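Local coordinates for protein type I site-specific restriction-modification system, R (Restriction) subunit (Vibrio vulnificus, PDB 3H1T) that forms the N-terminal and motor-domain fragment of a putative type I restriction enzyme subunit that probably couples ATP hydrolysis to DNA translocation and cleavage, at residues E157-E162 against A190-L195. Sequence-based numbering, arbitrary orientation.
Sequences EGIKDE and AVQSVL
Ile159 and Gln192 make the apolar part of this small interface, in which a linker rests on a helix close to its end. The methyl CD1 of Ile159 comes to 4.0 Å from CG of Gln192, the two side chains running across each other at about a right angle. With CG1 anti to its carbonyl carbon (chi1 -72°) and the chain extended beyond it, the isoleucine carries CD1 over to the helix. Helix 164-167 adds to this apolar patch, its Leu167 touching both Ile159 and Leu195.

The polar side chains meet less decisively. Gln192 reaches across to the linker with CG anti to the backbone N (chi1 -165°) and the chain extended beyond it. The model brings its amide implausibly close to the Glu157 chain, which leaves the placing of both ends doubtful; OE2 of Glu157 and NE2 of Gln192, 3.3 Å apart, are in any case too poorly angled for a hydrogen bond.

Water supplies the clearer polar link. One molecule accepts from Lys160 N at 3.2 Å and donates to Leu195 O at 2.9 Å, joining the linker backbone to the last turn of helix 181-195. Nearby, Glu157 O is hydrogen-bonded to the side-chain NE2 of Gln196.

Gly158, with positive phi (63°), turns the chain out of helix 146-157 and into the linker. Helix 181-195 in turn packs, through Val194, against Phe333 and Ile335 of strand 333-338 in the parallel sheet. The contact thus exemplifies an interdomain linker docked onto a helix that flanks the parallel sheet of a RecA-like, P-loop NTPase domain, here the first of the two motor domains of a putative HsdR subunit.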
ATOM      1  N   GLU A 157      -1.223  26.531  -3.132  1.00 43.11           N
ATOM      2  CA  GLU A 157      -1.148  25.420  -4.078  1.00 43.84           C
ATOM      3  C   GLU A 157      -1.363  25.880  -5.533  1.00 44.71           C
ATOM      4  O   GLU A 157      -1.144  25.113  -6.472  1.00 43.61           O
ATOM      5  CB  GLU A 157      -2.192  24.371  -3.698  1.00 67.66           C
ATOM      6  CG  GLU A 157      -1.667  22.938  -3.491  1.00 71.63           C
ATOM      7  CD  GLU A 157      -0.395  22.877  -2.680  1.00 75.10           C
ATOM      8  OE1 GLU A 157       0.673  23.205  -3.238  1.00 75.26           O
ATOM      9  OE2 GLU A 157      -0.464  22.510  -1.487  1.00 76.15           O
ATOM     10  N   GLY A 158      -1.794  27.126  -5.727  1.00 59.03           N
ATOM     11  CA  GLY A 158      -1.994  27.632  -7.076  1.00 57.58           C
ATOM     12  C   GLY A 158      -3.044  26.922  -7.904  1.00 57.48           C
ATOM     13  O   GLY A 158      -2.741  26.313  -8.923  1.00 60.38           O
ATOM     14  N   ILE A 159      -4.295  27.023  -7.487  1.00 46.08           N
ATOM     15  CA  ILE A 159      -5.379  26.386  -8.216  1.00 44.82           C
ATOM     16  C   ILE A 159      -6.372  27.461  -8.628  1.00 45.81           C
ATOM     17  O   ILE A 159      -6.959  28.144  -7.786  1.00 45.23           O
ATOM     18  CB  ILE A 159      -6.039  25.300  -7.336  1.00 44.98           C
ATOM     19  CG1 ILE A 159      -5.069  24.113  -7.223  1.00 44.29           C
ATOM     20  CG2 ILE A 159      -7.405  24.899  -7.905  1.00 42.37           C
ATOM     21  CD1 ILE A 159      -5.440  23.107  -6.189  1.00 44.47           C
ATOM     22  N   LYS A 160      -6.528  27.608  -9.940  1.00 52.06           N
ATOM     23  CA  LYS A 160      -7.411  28.602 -10.546  1.00 52.32           C
ATOM     24  C   LYS A 160      -8.865  28.361 -10.171  1.00 52.12           C
ATOM     25  O   LYS A 160      -9.230  27.246  -9.812  1.00 51.43           O
ATOM     26  CB  LYS A 160      -7.232  28.563 -12.067  1.00 58.24           C
ATOM     27  CG  LYS A 160      -5.766  28.458 -12.459  1.00 60.00           C
ATOM     28  CD  LYS A 160      -5.529  28.353 -13.955  1.00 60.73           C
ATOM     29  CE  LYS A 160      -4.039  28.133 -14.234  1.00 62.14           C
ATOM     30  NZ  LYS A 160      -3.685  28.400 -15.654  1.00 62.70           N
ATOM     31  N   ASP A 161      -9.689  29.404 -10.249  1.00 54.30           N
ATOM     32  CA  ASP A 161     -11.097  29.267  -9.893  1.00 56.34           C
ATOM     33  C   ASP A 161     -11.820  28.239 -10.761  1.00 56.13           C
ATOM     34  O   ASP A 161     -12.713  27.529 -10.278  1.00 55.08           O
ATOM     35  CB  ASP A 161     -11.815  30.617  -9.984  1.00 78.71           C
ATOM     36  CG  ASP A 161     -11.357  31.597  -8.915  1.00 83.26           C
ATOM     37  OD1 ASP A 161     -11.041  31.139  -7.791  1.00 85.45           O
ATOM     38  OD2 ASP A 161     -11.326  32.821  -9.186  1.00 85.83           O
ATOM     39  N   GLU A 162     -11.436  28.155 -12.032  1.00 58.81           N
ATOM     40  CA  GLU A 162     -12.046  27.210 -12.956  1.00 59.21           C
ATOM     41  C   GLU A 162     -11.844  25.762 -12.509  1.00 59.26           C
ATOM     42  O   GLU A 162     -12.652  24.892 -12.839  1.00 60.89           O
ATOM     43  CB  GLU A 162     -11.451  27.357 -14.363  1.00 76.21           C
ATOM     44  CG  GLU A 162     -11.608  28.716 -15.009  1.00 79.84           C
ATOM     45  CD  GLU A 162     -10.659  29.748 -14.434  1.00 82.66           C
ATOM     46  OE1 GLU A 162      -9.470  29.408 -14.239  1.00 82.44           O
ATOM     47  OE2 GLU A 162     -11.098  30.898 -14.192  1.00 83.97           O
ATOM     48  N   ALA A 190      -2.763  13.872  -6.298  1.00 29.41           N
ATOM     49  CA  ALA A 190      -2.687  13.508  -7.701  1.00 29.73           C
ATOM     50  C   ALA A 190      -3.539  14.494  -8.483  1.00 30.19           C
ATOM     51  O   ALA A 190      -3.074  15.109  -9.444  1.00 31.26           O
ATOM     52  CB  ALA A 190      -3.204  12.094  -7.896  1.00 30.39           C
ATOM     53  N   VAL A 191      -4.786  14.649  -8.048  1.00 29.27           N
ATOM     54  CA  VAL A 191      -5.733  15.564  -8.677  1.00 29.17           C
ATOM     55  C   VAL A 191      -5.192  16.981  -8.641  1.00 28.68           C
ATOM     56  O   VAL A 191      -5.342  17.744  -9.592  1.00 27.86           O
ATOM     57  CB  VAL A 191      -7.071  15.527  -7.938  1.00 31.61           C
ATOM     58  CG1 VAL A 191      -8.023  16.572  -8.513  1.00 32.56           C
ATOM     59  CG2 VAL A 191      -7.662  14.130  -8.028  1.00 30.33           C
ATOM     60  N   GLN A 192      -4.559  17.314  -7.521  1.00 29.25           N
ATOM     61  CA  GLN A 192      -3.958  18.631  -7.304  1.00 31.53           C
ATOM     62  C   GLN A 192      -2.811  18.813  -8.299  1.00 32.00           C
ATOM     63  O   GLN A 192      -2.701  19.843  -8.962  1.00 30.47           O
ATOM     64  CB  GLN A 192      -3.430  18.692  -5.870  1.00 49.55           C
ATOM     65  CG  GLN A 192      -3.078  20.057  -5.310  1.00 52.02           C
ATOM     66  CD  GLN A 192      -2.590  19.970  -3.859  1.00 55.67           C
ATOM     67  OE1 GLN A 192      -3.367  19.696  -2.939  1.00 57.31           O
ATOM     68  NE2 GLN A 192      -1.289  20.187  -3.659  1.00 57.71           N
ATOM     69  N   SER A 193      -1.952  17.804  -8.384  1.00 32.91           N
ATOM     70  CA  SER A 193      -0.812  17.821  -9.299  1.00 36.40           C
ATOM     71  C   SER A 193      -1.258  18.122 -10.730  1.00 37.19           C
ATOM     72  O   SER A 193      -0.686  18.979 -11.409  1.00 35.62           O
ATOM     73  CB  SER A 193      -0.095  16.468  -9.288  1.00 49.26           C
ATOM     74  OG  SER A 193       0.596  16.257  -8.070  1.00 54.67           O
ATOM     75  N   VAL A 194      -2.272  17.395 -11.185  1.00 42.00           N
ATOM     76  CA  VAL A 194      -2.809  17.558 -12.524  1.00 41.87           C
ATOM     77  C   VAL A 194      -3.342  18.967 -12.724  1.00 40.61           C
ATOM     78  O   VAL A 194      -3.095  19.595 -13.749  1.00 41.37           O
ATOM     79  CB  VAL A 194      -3.936  16.531 -12.779  1.00 38.52           C
ATOM     80  CG1 VAL A 194      -4.584  16.780 -14.112  1.00 37.74           C
ATOM     81  CG2 VAL A 194      -3.356  15.133 -12.737  1.00 36.66           C
ATOM     82  N   LEU A 195      -4.049  19.480 -11.729  1.00 47.45           N
ATOM     83  CA  LEU A 195      -4.598  20.821 -11.842  1.00 47.94           C
ATOM     84  C   LEU A 195      -3.508  21.884 -11.911  1.00 48.80           C
ATOM     85  O   LEU A 195      -3.752  22.970 -12.437  1.00 51.00           O
ATOM     86  CB  LEU A 195      -5.545  21.125 -10.673  1.00 36.45           C
ATOM     87  CG  LEU A 195      -6.738  20.157 -10.543  1.00 37.12           C
ATOM     88  CD1 LEU A 195      -7.666  20.601  -9.404  1.00 33.44           C
ATOM     89  CD2 LEU A 195      -7.499  20.111 -11.861  1.00 35.06           C
TER
HETATM   90  O   HOH W   1      -5.499  24.957 -11.355  1.00 49.52           O